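Side-chain contacts in protein STN1 (Saccharomyces cerevisiae, PDB 3KEY), which regulates telomere length and protects chromosome ends, inhibiting telomerase loading through its interaction with CDC13: residues K54-D57 with S58-E62; R102-V105 with L106-Q110. All coordinates share one frame; numbering follows the deposited sequence.

Contact 1 (K54-D57 with S58-E62); sequences KSFD and SLEKE
Ser-58 meets Ser-55 at an N-cap, the start of helix 56-73 in the first winged helix-turn-helix of the C-terminal part of Stn1. The backbone N of Ser-58 donates to Ser-55 OG at 3.1 Å. This bond satisfies an N-H that has no carbonyl one turn back within the helix. Ser-55 can reach it because its OG sits between its own backbone N and carbonyl carbon (chi1 65°), turned in over the first turn. The CB of Ser-58 packs against the same OG.

Leu-59 N bonds to Ser-55 O, the first carbonyl of the helical series. Leu-59 CG comes 3.4 Å from that same Ser-55 O. Leu-59 CD1 is 4.5 Å from Phe-56 CD1, a loose apolar contact. Beyond them, Leu-59 packs on Phe-45 of helix 31-47 and Phe-56 on Ala-41.

Glu-60 N donates to Phe-56 O at 2.8 Å. The Glu-60 carboxylate approaches the Phe-56 ring obliquely, with OE2 3.6 Å from CE2 and the two planes turned 47° apart. OE2 of the buried Glu-60 takes a salt bridge from Arg-34 and a hydrogen bond from Thr-38 OG1. These two partners probably limit how the carboxylate can turn, and they tie the helix start to helix 31-47. Asp-57 OD2 comes within 4.4 Å of Glu-60 OE1, a like-charge approach that the bridge to Arg-34 probably offsets in part.

Lys-61 runs out extended beyond CG and crosses the end of Asp-57. Its NZ makes a salt bridge to Asp-57 OD1 at 3.4 Å, weak as a hydrogen bond. The CE methylene lies equally close to that oxygen.

Glu-62 turns back toward the residue before the cap. The extended Lys-54 meets it at about a right angle, with NZ 4.0 Å from Glu-62 OE2, a long salt bridge.

Contact 2 (R102-V105 with L106-Q110); sequences RISV and LMKLQ
Leu-106 packs against the aliphatic part of Arg-102, its CD1 3.9 Å from Arg-102 CD. The arginine chain bends at chi2 (52°) and again at chi3, which carries CD across the leucine branch at a slant. Leu-106 also touches Leu-176 and Leu-178 of strand 173-180. With an alanine here, the Arg-102 methylenes would probably lose their apolar neighbour and a gap would be likely to open against Leu-176 and Leu-178. Next to it, Ile-103 and Met-107 lie side by side and point the same way. Met-107 SD is 4.1 Å from Ile-103 CG2, and both side chains touch Thr-146 of helix 132-149.

This is the last stretch of helix 90-108, in the second winged helix-turn-helix. The helix ends in a Schellman motif. Gln-110 turns to positive phi, and its N bonds back to Met-107 O at 2.9 Å. The Leu-109 N bond to Val-105 O is weak.

On the exposed side, Val-105 CG2 lies 3.9 Å from Leu-109 CD1. At the polar edge the extended Lys-108 brings CE to 3.4 Å from Ser-104 OG. A water accepts from Lys-108 NZ at 2.9 Å and makes a weak bond with Ser-104 OG.

How the contacts relate
From the N terminus, the chain reaches contact 1 first, after helix 31-47 and a loop. Contact 1 lies at the start of helix 56-73, where that helix meets helix 31-47, inside the first winged helix-turn-helix. The chain then passes through strands 78-81 and 86-88 into helix 90-108. Contact 2 lies at the far end of that helix and joins it to helix 132-149 and strand 173-180 of the second winged helix-turn-helix. Each contact is local and closes no long loop. They follow in series, neither nesting nor crossing. They sit on opposite sides of the chain's centre. The centres of contact 1 and contact 2 are about 45 Å apart.

Contact 1 (K54-D57 with S58-E62)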
loop_
_atom_site.group_PDB
_atom_site.type_symbol
_atom_site.label_atom_id
_atom_site.label_comp_id
_atom_site.label_asym_id
_atom_site.label_seq_id
_atom_site.Cartn_x
_atom_site.Cartn_y
_atom_site.Cartn_z
ATOM N N LYS A 54 -18.183 -23.020 -5.064
ATOM C CA LYS A 54 -16.830 -23.489 -5.335
ATOM C C LYS A 54 -16.177 -23.912 -4.028
ATOM O O LYS A 54 -16.624 -23.522 -2.952
ATOM C CB LYS A 54 -15.998 -22.381 -5.990
ATOM C CG LYS A 54 -16.506 -21.932 -7.351
ATOM C CD LYS A 54 -15.600 -20.864 -7.947
ATOM C CE LYS A 54 -16.125 -20.390 -9.293
ATOM N NZ LYS A 54 -15.224 -19.378 -9.917
ATOM N N SER A 55 -15.124 -24.715 -4.123
ATOM C CA SER A 55 -14.416 -25.177 -2.936
ATOM C C SER A 55 -13.782 -23.973 -2.250
ATOM O O SER A 55 -13.463 -22.974 -2.903
ATOM C CB SER A 55 -13.332 -26.185 -3.328
ATOM O OG SER A 55 -12.334 -25.565 -4.119
ATOM N N PHE A 56 -13.598 -24.061 -0.938
ATOM C CA PHE A 56 -13.006 -22.952 -0.200
ATOM C C PHE A 56 -11.581 -22.683 -0.700
ATOM O O PHE A 56 -11.153 -21.533 -0.809
ATOM C CB PHE A 56 -12.973 -23.261 1.297
ATOM C CG PHE A 56 -12.791 -22.045 2.159
ATOM C CD1 PHE A 56 -13.844 -21.163 2.368
ATOM C CD2 PHE A 56 -11.567 -21.782 2.762
ATOM C CE1 PHE A 56 -13.680 -20.034 3.169
ATOM C CE2 PHE A 56 -11.391 -20.656 3.565
ATOM C CZ PHE A 56 -12.452 -19.781 3.769
ATOM N N ASP A 57 -10.856 -23.757 -1.000
ATOM C CA ASP A 57 -9.490 -23.648 -1.494
ATOM C C ASP A 57 -9.499 -22.845 -2.788
ATOM O O ASP A 57 -8.637 -21.999 -3.023
ATOM C CB ASP A 57 -8.909 -25.049 -1.724
ATOM C CG ASP A 57 -7.537 -25.020 -2.380
ATOM O OD1 ASP A 57 -7.479 -24.994 -3.631
ATOM O OD2 ASP A 57 -6.519 -25.018 -1.649
ATOM N N SER A 58 -10.495 -23.107 -3.622
ATOM C CA SER A 58 -10.620 -22.401 -4.879
ATOM C C SER A 58 -10.890 -20.919 -4.585
ATOM O O SER A 58 -10.341 -20.030 -5.243
ATOM C CB SER A 58 -11.764 -23.006 -5.690
ATOM O OG SER A 58 -11.543 -22.834 -7.076
ATOM N N LEU A 59 -11.729 -20.661 -3.585
ATOM C CA LEU A 59 -12.057 -19.291 -3.209
ATOM C C LEU A 59 -10.835 -18.554 -2.667
ATOM O O LEU A 59 -10.686 -17.352 -2.897
ATOM C CB LEU A 59 -13.189 -19.280 -2.172
ATOM C CG LEU A 59 -14.542 -19.764 -2.714
ATOM C CD1 LEU A 59 -15.550 -19.940 -1.577
ATOM C CD2 LEU A 59 -15.049 -18.755 -3.731
ATOM N N GLU A 60 -9.967 -19.270 -1.950
ATOM C CA GLU A 60 -8.747 -18.683 -1.390
ATOM C C GLU A 60 -7.762 -18.291 -2.496
ATOM O O GLU A 60 -7.152 -17.217 -2.456
ATOM C CB GLU A 60 -8.057 -19.665 -0.434
ATOM C CG GLU A 60 -8.802 -19.918 0.873
ATOM C CD GLU A 60 -8.068 -20.891 1.776
ATOM O OE1 GLU A 60 -7.724 -21.991 1.300
ATOM O OE2 GLU A 60 -7.832 -20.563 2.960
ATOM N N LYS A 61 -7.598 -19.168 -3.480
ATOM C CA LYS A 61 -6.694 -18.878 -4.581
ATOM C C LYS A 61 -7.221 -17.693 -5.386
ATOM O O LYS A 61 -6.444 -16.889 -5.894
ATOM C CB LYS A 61 -6.512 -20.127 -5.442
ATOM C CG LYS A 61 -5.672 -21.171 -4.717
ATOM C CD LYS A 61 -5.571 -22.490 -5.450
ATOM C CE LYS A 61 -4.655 -23.441 -4.678
ATOM N NZ LYS A 61 -4.532 -24.768 -5.346
ATOM N N GLU A 62 -8.543 -17.568 -5.472
ATOM C CA GLU A 62 -9.153 -16.449 -6.183
ATOM C C GLU A 62 -8.973 -15.157 -5.367
ATOM O O GLU A 62 -8.780 -14.072 -5.930
ATOM C CB GLU A 62 -10.640 -16.724 -6.417
ATOM C CG GLU A 62 -11.418 -15.550 -6.977
ATOM C CD GLU A 62 -12.864 -15.908 -7.315
ATOM O OE1 GLU A 62 -13.655 -14.976 -7.583
ATOM O OE2 GLU A 62 -13.207 -17.114 -7.322
#

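Contact 2 (R102-V105 with L106-Q110)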
loop_
_atom_site.group_PDB
_atom_site.type_symbol
_atom_site.label_atom_id
_atom_site.label_comp_id
_atom_site.label_asym_id
_atom_site.label_seq_id
_atom_site.Cartn_x
_atom_site.Cartn_y
_atom_site.Cartn_z
ATOM N N ARG A 102 9.474 12.727 2.214
ATOM C CA ARG A 102 8.627 13.885 1.954
ATOM C C ARG A 102 7.971 14.360 3.246
ATOM O O ARG A 102 8.016 15.543 3.575
ATOM C CB ARG A 102 7.549 13.545 0.919
ATOM C CG ARG A 102 6.517 14.653 0.700
ATOM C CD ARG A 102 7.199 15.972 0.406
ATOM N NE ARG A 102 8.113 15.838 -0.722
ATOM C CZ ARG A 102 7.800 16.120 -1.983
ATOM N NH1 ARG A 102 6.589 16.571 -2.297
ATOM N NH2 ARG A 102 8.700 15.927 -2.938
ATOM N N ILE A 103 7.364 13.426 3.974
ATOM C CA ILE A 103 6.695 13.734 5.230
ATOM C C ILE A 103 7.696 14.344 6.219
ATOM O O ILE A 103 7.402 15.331 6.900
ATOM C CB ILE A 103 6.073 12.442 5.827
ATOM C CG1 ILE A 103 4.835 12.038 5.008
ATOM C CG2 ILE A 103 5.736 12.635 7.294
ATOM C CD1 ILE A 103 4.367 10.607 5.288
ATOM N N SER A 104 8.882 13.750 6.282
ATOM C CA SER A 104 9.922 14.220 7.183
ATOM C C SER A 104 10.305 15.687 6.929
ATOM O O SER A 104 10.368 16.487 7.866
ATOM C CB SER A 104 11.159 13.322 7.065
ATOM O OG SER A 104 12.217 13.815 7.870
ATOM N N VAL A 105 10.552 16.043 5.673
ATOM C CA VAL A 105 10.923 17.417 5.363
ATOM C C VAL A 105 9.762 18.393 5.595
ATOM O O VAL A 105 9.975 19.499 6.100
ATOM C CB VAL A 105 11.441 17.570 3.905
ATOM C CG1 VAL A 105 10.330 17.294 2.906
ATOM C CG2 VAL A 105 11.981 18.976 3.700
ATOM N N LEU A 106 8.542 17.989 5.243
ATOM C CA LEU A 106 7.381 18.860 5.447
ATOM C C LEU A 106 7.223 19.203 6.929
ATOM O O LEU A 106 6.947 20.351 7.283
ATOM C CB LEU A 106 6.094 18.199 4.927
ATOM C CG LEU A 106 5.941 18.147 3.399
ATOM C CD1 LEU A 106 4.671 17.381 3.017
ATOM C CD2 LEU A 106 5.898 19.578 2.841
ATOM N N MET A 107 7.402 18.209 7.789
ATOM C CA MET A 107 7.292 18.428 9.221
ATOM C C MET A 107 8.403 19.353 9.725
ATOM O O MET A 107 8.150 20.244 10.530
ATOM C CB MET A 107 7.344 17.093 9.968
ATOM C CG MET A 107 6.118 16.221 9.755
ATOM S SD MET A 107 6.162 14.747 10.796
ATOM C CE MET A 107 5.383 15.358 12.237
ATOM N N LYS A 108 9.626 19.146 9.242
ATOM C CA LYS A 108 10.764 19.969 9.652
ATOM C C LYS A 108 10.611 21.432 9.244
ATOM O O LYS A 108 11.229 22.311 9.835
ATOM C CB LYS A 108 12.064 19.404 9.074
ATOM C CG LYS A 108 12.529 18.112 9.741
ATOM C CD LYS A 108 13.673 17.489 8.972
ATOM C CE LYS A 108 14.067 16.151 9.558
ATOM N NZ LYS A 108 15.228 15.588 8.817
ATOM N N LEU A 109 9.786 21.686 8.233
ATOM C CA LEU A 109 9.535 23.041 7.761
ATOM C C LEU A 109 8.218 23.548 8.334
ATOM O O LEU A 109 7.789 24.665 8.043
ATOM C CB LEU A 109 9.464 23.060 6.230
ATOM C CG LEU A 109 10.777 22.787 5.489
ATOM C CD1 LEU A 109 10.492 22.565 4.015
ATOM C CD2 LEU A 109 11.730 23.961 5.687
ATOM N N GLN A 110 7.581 22.708 9.143
ATOM C CA GLN A 110 6.298 23.029 9.751
ATOM C C GLN A 110 5.280 23.470 8.699
ATOM O O GLN A 110 4.587 24.484 8.864
ATOM C CB GLN A 110 6.459 24.115 10.825
ATOM C CG GLN A 110 5.367 24.049 11.895
ATOM C CD GLN A 110 5.623 24.963 13.094
ATOM O OE1 GLN A 110 6.770 25.274 13.426
ATOM N NE2 GLN A 110 4.548 25.374 13.760
HETATM O O HOH W 1 14.572 15.471 6.045
#